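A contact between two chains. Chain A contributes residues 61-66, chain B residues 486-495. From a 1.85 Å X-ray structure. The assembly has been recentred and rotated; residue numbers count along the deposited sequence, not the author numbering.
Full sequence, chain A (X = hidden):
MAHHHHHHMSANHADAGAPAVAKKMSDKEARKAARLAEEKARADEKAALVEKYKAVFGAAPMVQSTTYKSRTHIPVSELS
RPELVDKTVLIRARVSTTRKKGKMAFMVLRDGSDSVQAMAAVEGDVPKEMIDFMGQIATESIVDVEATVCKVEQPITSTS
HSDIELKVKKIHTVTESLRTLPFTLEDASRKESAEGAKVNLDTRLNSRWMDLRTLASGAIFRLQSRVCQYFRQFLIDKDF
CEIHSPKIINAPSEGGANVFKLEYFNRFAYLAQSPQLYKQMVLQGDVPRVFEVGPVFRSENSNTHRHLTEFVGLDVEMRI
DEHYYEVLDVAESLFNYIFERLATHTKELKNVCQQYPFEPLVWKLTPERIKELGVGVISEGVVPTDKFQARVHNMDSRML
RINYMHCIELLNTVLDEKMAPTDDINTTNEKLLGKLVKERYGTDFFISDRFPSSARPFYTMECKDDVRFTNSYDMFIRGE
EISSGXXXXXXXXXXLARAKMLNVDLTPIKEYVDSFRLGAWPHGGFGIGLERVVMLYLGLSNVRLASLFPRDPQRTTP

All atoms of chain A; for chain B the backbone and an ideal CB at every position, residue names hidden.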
# COMPACT_ATOMS: atom_id res chain seq x y z
N PRO A 61 -2.22 14.97 -35.58
CA PRO A 61 -3.43 15.32 -34.83
C PRO A 61 -3.32 14.86 -33.39
O PRO A 61 -2.70 13.83 -33.09
CB PRO A 61 -4.54 14.57 -35.57
CG PRO A 61 -4.01 14.35 -36.94
CD PRO A 61 -2.52 14.15 -36.76
N MET A 62 -3.90 15.65 -32.48
CA MET A 62 -3.88 15.29 -31.07
C MET A 62 -4.53 13.93 -30.86
O MET A 62 -5.56 13.61 -31.45
CB MET A 62 -4.61 16.35 -30.25
CG MET A 62 -4.49 16.15 -28.73
SD MET A 62 -5.50 17.36 -27.86
CE MET A 62 -7.13 17.12 -28.58
N VAL A 63 -3.91 13.11 -30.00
CA VAL A 63 -4.47 11.81 -29.68
C VAL A 63 -5.76 12.03 -28.90
O VAL A 63 -5.75 12.64 -27.83
CB VAL A 63 -3.47 10.97 -28.89
CG1 VAL A 63 -4.11 9.68 -28.36
CG2 VAL A 63 -2.23 10.67 -29.75
N GLN A 64 -6.89 11.55 -29.44
CA GLN A 64 -8.18 11.89 -28.85
C GLN A 64 -9.18 10.74 -28.94
O GLN A 64 -10.39 10.97 -29.03
CB GLN A 64 -8.75 13.17 -29.52
CG GLN A 64 -9.76 13.96 -28.68
CD GLN A 64 -10.23 15.26 -29.33
OE1 GLN A 64 -9.71 15.69 -30.37
NE2 GLN A 64 -11.21 15.90 -28.70
N SER A 65 -8.70 9.48 -28.90
CA SER A 65 -9.58 8.31 -28.85
C SER A 65 -10.52 8.26 -30.06
O SER A 65 -11.73 8.04 -29.93
CB SER A 65 -10.38 8.26 -27.55
OG SER A 65 -9.49 8.21 -26.45
N THR A 66 -9.95 8.46 -31.24
CA THR A 66 -10.68 8.30 -32.49
C THR A 66 -10.38 6.98 -33.18
O THR A 66 -11.09 6.61 -34.12
CB THR A 66 -10.37 9.47 -33.43
OG1 THR A 66 -8.98 9.47 -33.76
CG2 THR A 66 -10.71 10.80 -32.77
N UNK B 486 -11.09 7.74 -17.55
CA UNK B 486 -11.15 8.68 -18.67
C UNK B 486 -9.76 8.86 -19.26
O UNK B 486 -8.76 8.62 -18.58
CB UNK B 486 -11.72 10.03 -18.23
N UNK B 487 -9.72 9.27 -20.53
CA UNK B 487 -8.56 9.97 -21.06
C UNK B 487 -8.49 11.39 -20.48
O UNK B 487 -9.51 12.08 -20.40
CB UNK B 487 -8.61 10.01 -22.59
N UNK B 488 -7.29 11.83 -20.10
CA UNK B 488 -7.08 13.19 -19.64
C UNK B 488 -6.69 14.11 -20.78
O UNK B 488 -6.22 13.66 -21.84
CB UNK B 488 -6.01 13.22 -18.55
N UNK B 489 -6.83 15.42 -20.54
CA UNK B 489 -6.34 16.43 -21.48
C UNK B 489 -4.84 16.62 -21.24
O UNK B 489 -4.44 17.18 -20.21
CB UNK B 489 -7.10 17.75 -21.32
N UNK B 490 -4.01 16.17 -22.17
CA UNK B 490 -2.56 16.27 -22.00
C UNK B 490 -1.97 17.51 -22.68
O UNK B 490 -0.76 17.73 -22.61
CB UNK B 490 -1.89 15.01 -22.55
N UNK B 491 -2.82 18.35 -23.29
CA UNK B 491 -2.39 19.61 -23.88
C UNK B 491 -2.70 20.76 -22.92
O UNK B 491 -3.85 20.91 -22.49
CB UNK B 491 -3.07 19.83 -25.23
N UNK B 492 -1.70 21.59 -22.57
CA UNK B 492 -1.96 22.68 -21.60
C UNK B 492 -3.02 23.67 -22.06
O UNK B 492 -3.82 24.15 -21.24
CB UNK B 492 -0.66 23.44 -21.32
N UNK B 493 -3.03 24.04 -23.34
CA UNK B 493 -3.98 25.05 -23.79
C UNK B 493 -5.41 24.53 -23.74
O UNK B 493 -6.32 25.23 -23.28
CB UNK B 493 -3.64 25.50 -25.21
N UNK B 494 -5.64 23.28 -24.18
CA UNK B 494 -7.00 22.75 -24.10
C UNK B 494 -7.39 22.45 -22.66
O UNK B 494 -8.58 22.52 -22.31
CB UNK B 494 -7.13 21.49 -24.95
N UNK B 495 -6.41 22.12 -21.82
CA UNK B 495 -6.70 21.91 -20.41
C UNK B 495 -7.18 23.20 -19.75
O UNK B 495 -8.21 23.21 -19.07
CB UNK B 495 -5.46 21.37 -19.69

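Position 486 lies in a strand, with phi/psi of -168/157. Nothing of chain A 61-66 comes within 5.5 Å of its ideal CB, so this contact sets no preference. The residue is Ala B486, and it makes no contact here.

Position 487 is also extended, at -72/138. Its CA-to-CB bond points toward chain A, and the ideal CB is 4.4 Å from Ser A65 OG. Chain A offers the carbonyl oxygen of Val A63, an acceptor, and the hydroxyl of Ser A65. Ser or Thr might meet the hydroxyl, but a longer polar side chain is needed to reach the carbonyl as well. Gln suits both, since an amide carries a donor and an acceptor; Glu could accept from the hydroxyl but would bring no donor for the carbonyl. The residue is Gln B487. Its chi1 and chi2 are both t, so the chain is extended and delivers the amide to the loop. Gln B487 NE2 donates to Val A63 O at 2.9 Å, and Ser A65 OG donates to Gln B487 OE1, also at 2.9 Å. The two bonds use both ends of the amide and fix its orientation.

Position 488 has its CB far from chain A, and many side chains would fit. It is Arg B488, which is hydrogen-bonded elsewhere in the structure.

Position 489 points sideways and has no chain A atom near its CB, so many side chains would fit. It is Ile B489, and Ile B489 CG2 comes no closer than 5.8 Å to Met A62 SD.

Position 490 also points sideways, and its CB has no near neighbour in chain A. A short side chain would fall short. A longer or aromatic one could turn toward Met A62 and the Val A63 backbone, so His, Phe, Tyr, Gln or Met are reasonable. The residue is His B490, with chi1 p, and its end comes nearer than its CB. His B490 CE1 lies 3.7 Å from Met A62 CG. The same CE1 is 3.6 Å from Val A63 O, which sits at the ring edge. A water bridges the chains: it accepts from Val A63 N at 3.0 Å and is 2.9 Å from His B490 NE2.

Position 491 points toward chain A, with its ideal CB 4.4 Å from Met A62 SD. It also directly precedes a helix, where Asp, Asn, Ser or Thr commonly cap. It is Asp B491. Asp B491 OD2 accepts from the backbone N of 494 at 3.0 Å, a capping bond, while its CB rests near the Met A62 sulfur.

Position 492 is out of reach. A first helical turn accepts Pro among others, and it is Pro B492. At 493, also out of reach, this contact leaves the choice open; it is Asp B493.

Position 494 points toward chain A, with its CB 5.3 Å from Met A62 SD. A medium or large apolar side chain such as Leu, Ile or Met would close the gap. It is Leu B494, and its CD1 meets Met A62 SD at 3.4 Å.

Position 495 is out of reach, so the choice is again open. It is Leu B495.

Chain B 486-495: AQRIHDPDLL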
# COMPACT_ATOMS: atom_id res chain seq x y z
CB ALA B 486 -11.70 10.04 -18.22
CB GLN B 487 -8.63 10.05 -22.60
CG GLN B 487 -7.47 10.83 -23.21
CD GLN B 487 -7.52 10.94 -24.73
OE1 GLN B 487 -8.56 10.70 -25.36
NE2 GLN B 487 -6.41 11.33 -25.32
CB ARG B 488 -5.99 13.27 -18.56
CG ARG B 488 -5.94 12.09 -17.59
CD ARG B 488 -7.25 11.87 -16.85
NE ARG B 488 -7.06 10.81 -15.85
CZ ARG B 488 -8.03 10.28 -15.12
NH1 ARG B 488 -9.29 10.69 -15.24
NH2 ARG B 488 -7.73 9.34 -14.24
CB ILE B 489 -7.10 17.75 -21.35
CG1 ILE B 489 -8.60 17.53 -21.56
CG2 ILE B 489 -6.55 18.78 -22.36
CD1 ILE B 489 -9.45 18.78 -21.39
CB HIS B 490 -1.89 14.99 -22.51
CG HIS B 490 -2.14 14.74 -23.97
ND1 HIS B 490 -3.39 14.41 -24.46
CD2 HIS B 490 -1.31 14.77 -25.04
CE1 HIS B 490 -3.31 14.26 -25.77
NE2 HIS B 490 -2.06 14.47 -26.15
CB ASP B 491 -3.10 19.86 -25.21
CG ASP B 491 -2.64 21.14 -25.85
OD1 ASP B 491 -1.61 21.10 -26.55
OD2 ASP B 491 -3.28 22.19 -25.60
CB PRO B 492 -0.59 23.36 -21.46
CG PRO B 492 0.39 22.55 -22.22
CD PRO B 492 -0.33 21.58 -23.09
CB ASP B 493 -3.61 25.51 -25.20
CG ASP B 493 -2.31 26.28 -25.23
OD1 ASP B 493 -2.20 27.30 -24.51
OD2 ASP B 493 -1.38 25.85 -25.95
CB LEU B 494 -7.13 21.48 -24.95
CG LEU B 494 -7.18 21.67 -26.48
CD1 LEU B 494 -7.11 20.32 -27.17
CD2 LEU B 494 -8.41 22.46 -26.99
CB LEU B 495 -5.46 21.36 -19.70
CG LEU B 495 -5.57 21.11 -18.20
CD1 LEU B 495 -6.62 20.01 -17.89
CD2 LEU B 495 -4.21 20.72 -17.65
O HOH W 1 -1.36 14.35 -28.98
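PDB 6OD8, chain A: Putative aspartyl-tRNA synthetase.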